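Local coordinates for glucose 1-dehydrogenase (Haloferax mediterranei, PDB 2B5W), which catalyses the zinc-dependent oxidation of D-glucose and several other aldose sugars, using NADP+ in preference to NAD+ as electron acceptor, at residues A3-P13 with F52-L61. The protein carries 1 engineered substitution. Residues are numbered along the deposited sequence; the frame is centred on the assembly and turned at random.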
loop_
_atom_site.group_PDB
_atom_site.type_symbol
_atom_site.label_atom_id
_atom_site.label_comp_id
_atom_site.label_asym_id
_atom_site.label_seq_id
_atom_site.Cartn_x
_atom_site.Cartn_y
_atom_site.Cartn_z
ATOM N N ALA A 3 -23.895 18.218 29.204
ATOM C CA ALA A 3 -23.034 17.764 28.098
ATOM C C ALA A 3 -22.018 18.865 27.773
ATOM O O ALA A 3 -22.228 20.037 28.097
ATOM C CB ALA A 3 -23.849 17.441 26.909
ATOM N N ILE A 4 -20.910 18.488 27.144
ATOM C CA ILE A 4 -19.868 19.413 26.744
ATOM C C ILE A 4 -19.922 19.527 25.229
ATOM O O ILE A 4 -19.854 18.520 24.530
ATOM C CB ILE A 4 -18.461 18.923 27.203
ATOM C CG1 ILE A 4 -18.428 18.713 28.722
ATOM C CG2 ILE A 4 -17.403 19.901 26.751
ATOM C CD1 ILE A 4 -18.748 19.908 29.554
ATOM N N ALA A 5 -20.072 20.750 24.727
ATOM C CA ALA A 5 -20.352 20.975 23.312
ATOM C C ALA A 5 -19.578 22.163 22.764
ATOM O O ALA A 5 -19.124 23.014 23.523
ATOM C CB ALA A 5 -21.816 21.208 23.112
ATOM N N VAL A 6 -19.405 22.180 21.446
ATOM C CA VAL A 6 -18.946 23.404 20.754
ATOM C C VAL A 6 -20.207 24.058 20.138
ATOM O O VAL A 6 -21.119 23.385 19.649
ATOM C CB VAL A 6 -17.871 23.119 19.685
ATOM C CG1 VAL A 6 -16.530 22.750 20.347
ATOM C CG2 VAL A 6 -18.299 22.035 18.706
ATOM N N LYS A 7 -20.278 25.381 20.220
ATOM C CA LYS A 7 -21.381 26.150 19.650
ATOM C C LYS A 7 -20.817 27.120 18.616
ATOM O O LYS A 7 -19.622 27.472 18.646
ATOM C CB LYS A 7 -22.081 26.970 20.738
ATOM C CG LYS A 7 -23.196 26.284 21.513
ATOM C CD LYS A 7 -23.318 26.922 22.900
ATOM C CE LYS A 7 -24.742 27.004 23.425
ATOM N NZ LYS A 7 -24.757 27.662 24.785
ATOM N N ARG A 8 -21.677 27.531 17.683
ATOM C CA ARG A 8 -21.309 28.616 16.773
ATOM C C ARG A 8 -21.029 29.869 17.586
ATOM O O ARG A 8 -21.848 30.268 18.425
ATOM C CB ARG A 8 -22.455 28.895 15.800
ATOM C CG ARG A 8 -22.689 27.755 14.809
ATOM C CD ARG A 8 -23.881 28.003 13.886
ATOM N NE ARG A 8 -24.107 26.907 12.932
ATOM C CZ ARG A 8 -25.090 26.895 12.022
ATOM N NH1 ARG A 8 -25.953 27.915 11.926
ATOM N NH2 ARG A 8 -25.296 25.897 11.153
ATOM N N GLY A 9 -19.845 30.453 17.404
ATOM C CA GLY A 9 -19.496 31.695 18.076
ATOM C C GLY A 9 -18.695 31.567 19.363
ATOM O O GLY A 9 -18.063 32.536 19.774
ATOM N N GLU A 10 -18.727 30.400 20.009
ATOM C CA GLU A 10 -17.919 30.159 21.200
ATOM C C GLU A 10 -16.597 29.548 20.739
ATOM O O GLU A 10 -16.594 28.599 19.957
ATOM C CB GLU A 10 -18.640 29.203 22.178
ATOM C CG GLU A 10 -19.938 29.738 22.795
ATOM C CD GLU A 10 -19.719 30.760 23.901
ATOM O OE1 GLU A 10 -18.670 30.723 24.581
ATOM O OE2 GLU A 10 -20.609 31.613 24.095
ATOM N N ASP A 11 -15.476 30.076 21.214
ATOM C CA ASP A 11 -14.166 29.546 20.807
ATOM C C ASP A 11 -13.775 28.264 21.562
ATOM O O ASP A 11 -12.932 27.488 21.084
ATOM C CB ASP A 11 -13.071 30.609 21.001
ATOM C CG ASP A 11 -13.287 31.851 20.129
ATOM O OD1 ASP A 11 -13.956 31.756 19.075
ATOM O OD2 ASP A 11 -12.814 32.966 20.428
ATOM N N ARG A 12 -14.385 28.045 22.727
ATOM C CA ARG A 12 -14.048 26.897 23.570
ATOM C C ARG A 12 -15.265 25.998 23.837
ATOM O O ARG A 12 -16.412 26.392 23.642
ATOM C CB ARG A 12 -13.462 27.385 24.892
ATOM C CG ARG A 12 -12.058 27.996 24.771
ATOM C CD ARG A 12 -11.487 28.532 26.087
ATOM N NE ARG A 12 -10.055 28.237 26.218
ATOM C CZ ARG A 12 -9.114 29.090 26.627
ATOM N NH1 ARG A 12 -9.410 30.341 26.971
ATOM N NH2 ARG A 12 -7.851 28.679 26.697
ATOM N N PRO A 13 -15.028 24.771 24.296
ATOM C CA PRO A 13 -16.159 23.944 24.702
ATOM C C PRO A 13 -16.875 24.528 25.898
ATOM O O PRO A 13 -16.257 25.132 26.779
ATOM C CB PRO A 13 -15.497 22.619 25.102
ATOM C CG PRO A 13 -14.223 22.601 24.372
ATOM C CD PRO A 13 -13.754 24.046 24.417
ATOM N N PHE A 52 -21.782 20.099 12.514
ATOM C CA PHE A 52 -22.876 20.042 13.470
ATOM C C PHE A 52 -23.966 19.158 12.880
ATOM O O PHE A 52 -24.141 19.121 11.643
ATOM C CB PHE A 52 -23.459 21.436 13.787
ATOM C CG PHE A 52 -22.579 22.312 14.663
ATOM C CD1 PHE A 52 -21.226 22.059 14.832
ATOM C CD2 PHE A 52 -23.122 23.420 15.279
ATOM C CE1 PHE A 52 -20.435 22.864 15.628
ATOM C CE2 PHE A 52 -22.330 24.244 16.066
ATOM C CZ PHE A 52 -20.986 23.958 16.242
ATOM N N PRO A 53 -24.691 18.442 13.731
ATOM C CA PRO A 53 -25.818 17.630 13.277
ATOM C C PRO A 53 -26.876 18.518 12.622
ATOM O O PRO A 53 -27.108 19.632 13.071
ATOM C CB PRO A 53 -26.346 16.977 14.553
ATOM C CG PRO A 53 -25.212 17.094 15.533
ATOM C CD PRO A 53 -24.479 18.330 15.188
ATOM N N GLU A 54 -27.478 18.023 11.554
ATOM C CA GLU A 54 -28.535 18.737 10.825
ATOM C C GLU A 54 -29.469 19.513 11.745
ATOM O O GLU A 54 -30.182 18.917 12.562
ATOM C CB GLU A 54 -29.389 17.734 10.032
ATOM C CG GLU A 54 -30.059 18.295 8.792
ATOM C CD GLU A 54 -29.241 19.388 8.114
ATOM O OE1 GLU A 54 -28.966 20.448 8.733
ATOM O OE2 GLU A 54 -28.881 19.184 6.941
ATOM N N GLY A 55 -29.497 20.834 11.568
ATOM C CA GLY A 55 -30.525 21.672 12.163
ATOM C C GLY A 55 -30.318 21.967 13.631
ATOM O O GLY A 55 -31.231 22.453 14.308
ATOM N N GLU A 56 -29.113 21.684 14.122
ATOM C CA GLU A 56 -28.788 21.886 15.527
ATOM C C GLU A 56 -27.719 22.938 15.689
ATOM O O GLU A 56 -26.922 23.188 14.786
ATOM C CB GLU A 56 -28.366 20.562 16.158
ATOM C CG GLU A 56 -29.502 19.556 16.088
ATOM C CD GLU A 56 -29.375 18.424 17.069
ATOM O OE1 GLU A 56 -29.182 18.700 18.287
ATOM O OE2 GLU A 56 -29.502 17.254 16.617
ATOM N N ASP A 57 -27.718 23.569 16.862
ATOM C CA ASP A 57 -26.896 24.749 17.102
ATOM C C ASP A 57 -25.626 24.462 17.897
ATOM O O ASP A 57 -24.951 25.391 18.358
ATOM C CB ASP A 57 -27.716 25.859 17.801
ATOM C CG ASP A 57 -28.137 25.508 19.230
ATOM O OD1 ASP A 57 -27.714 24.481 19.804
ATOM O OD2 ASP A 57 -28.916 26.237 19.873
ATOM N N HIS A 58 -25.282 23.183 18.002
ATOM C CA HIS A 58 -24.093 22.772 18.739
ATOM C C HIS A 58 -23.699 21.372 18.289
ATOM O O HIS A 58 -24.471 20.697 17.595
ATOM C CB HIS A 58 -24.397 22.768 20.243
ATOM C CG HIS A 58 -25.363 21.701 20.663
ATOM N ND1 HIS A 58 -26.730 21.825 20.525
ATOM C CD2 HIS A 58 -25.156 20.456 21.168
ATOM C CE1 HIS A 58 -27.319 20.723 20.950
ATOM N NE2 HIS A 58 -26.385 19.879 21.356
ATOM N N LEU A 59 -22.517 20.955 18.721
ATOM C CA LEU A 59 -22.069 19.588 18.566
ATOM C C LEU A 59 -21.516 19.132 19.921
ATOM O O LEU A 59 -20.571 19.717 20.435
ATOM C CB LEU A 59 -20.974 19.506 17.517
ATOM C CG LEU A 59 -20.265 18.144 17.396
ATOM C CD1 LEU A 59 -21.233 17.100 16.911
ATOM C CD2 LEU A 59 -19.116 18.265 16.463
ATOM N N VAL A 60 -22.134 18.106 20.494
ATOM C CA VAL A 60 -21.571 17.494 21.710
ATOM C C VAL A 60 -20.271 16.797 21.307
ATOM O O VAL A 60 -20.250 16.049 20.303
ATOM C CB VAL A 60 -22.530 16.493 22.343
ATOM C CG1 VAL A 60 -21.859 15.735 23.478
ATOM C CG2 VAL A 60 -23.804 17.205 22.868
ATOM N N LEU A 61 -19.191 17.081 22.028
ATOM C CA LEU A 61 -17.895 16.548 21.699
ATOM C C LEU A 61 -17.719 15.126 22.242
ATOM O O LEU A 61 -18.525 14.663 23.025
ATOM C CB LEU A 61 -16.811 17.446 22.262
ATOM C CG LEU A 61 -16.721 18.874 21.703
ATOM C CD1 LEU A 61 -15.703 19.650 22.546
ATOM C CD2 LEU A 61 -16.326 18.841 20.250
#
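V6 and L59 form an antiparallel hydrogen-bonded pair: V6 N reaches L59 O at 2.9 Å, and L59 N returns a bond to V6 O. Two residues on from L59 and two back from V6, L61 N donates to I4 O. Between these bonded positions, A5 sits opposite V60 with CA atoms just 4.0 Å apart, a closeness that the small methyl of alanine tolerates well.

The phenyl ring of F52 lies against V6 and R8, beside the type II turn K7-E10. With CG anti to the carbonyl carbon (chi1 -73°), CB and CG swing the ring against strand 2-7, and its outer carbons do the touching. On one rim CE1 meets V6 CG2 at 3.8 Å. At the far end CZ approaches V6 O to 3.5 Å. On the other rim CE2 touches R8 CG. The backbone of R8 comes in at the ring edge, while H58 C and L59 N lie over one face, so a broad flat residue fits here. Replacing F52 with an alanine would probably open a gap beside V6 CG2 and set the R8 side chain freer to move.

Branched aliphatic groups suit the V6 side of the sheet, where L61 CD1 touches both V6 CG1 and P13 CG, 3.8 Å from the latter. On the A5 side, H58 ND1 donates to D57 OD1, which fixes the imidazole, while NE2 bonds K18.

Segment 52-61 lies within the GroES-like domain of this zinc-containing alcohol dehydrogenase family, and R8 touches the substrate-binding H49. Strand 2-7 is the middle strand of a three-stranded antiparallel sheet, between 14-17 and 58-60; helix 39-46 packs on V6, L59, L61 and P13, and I16 of strand 14-17 touches A5 and H58.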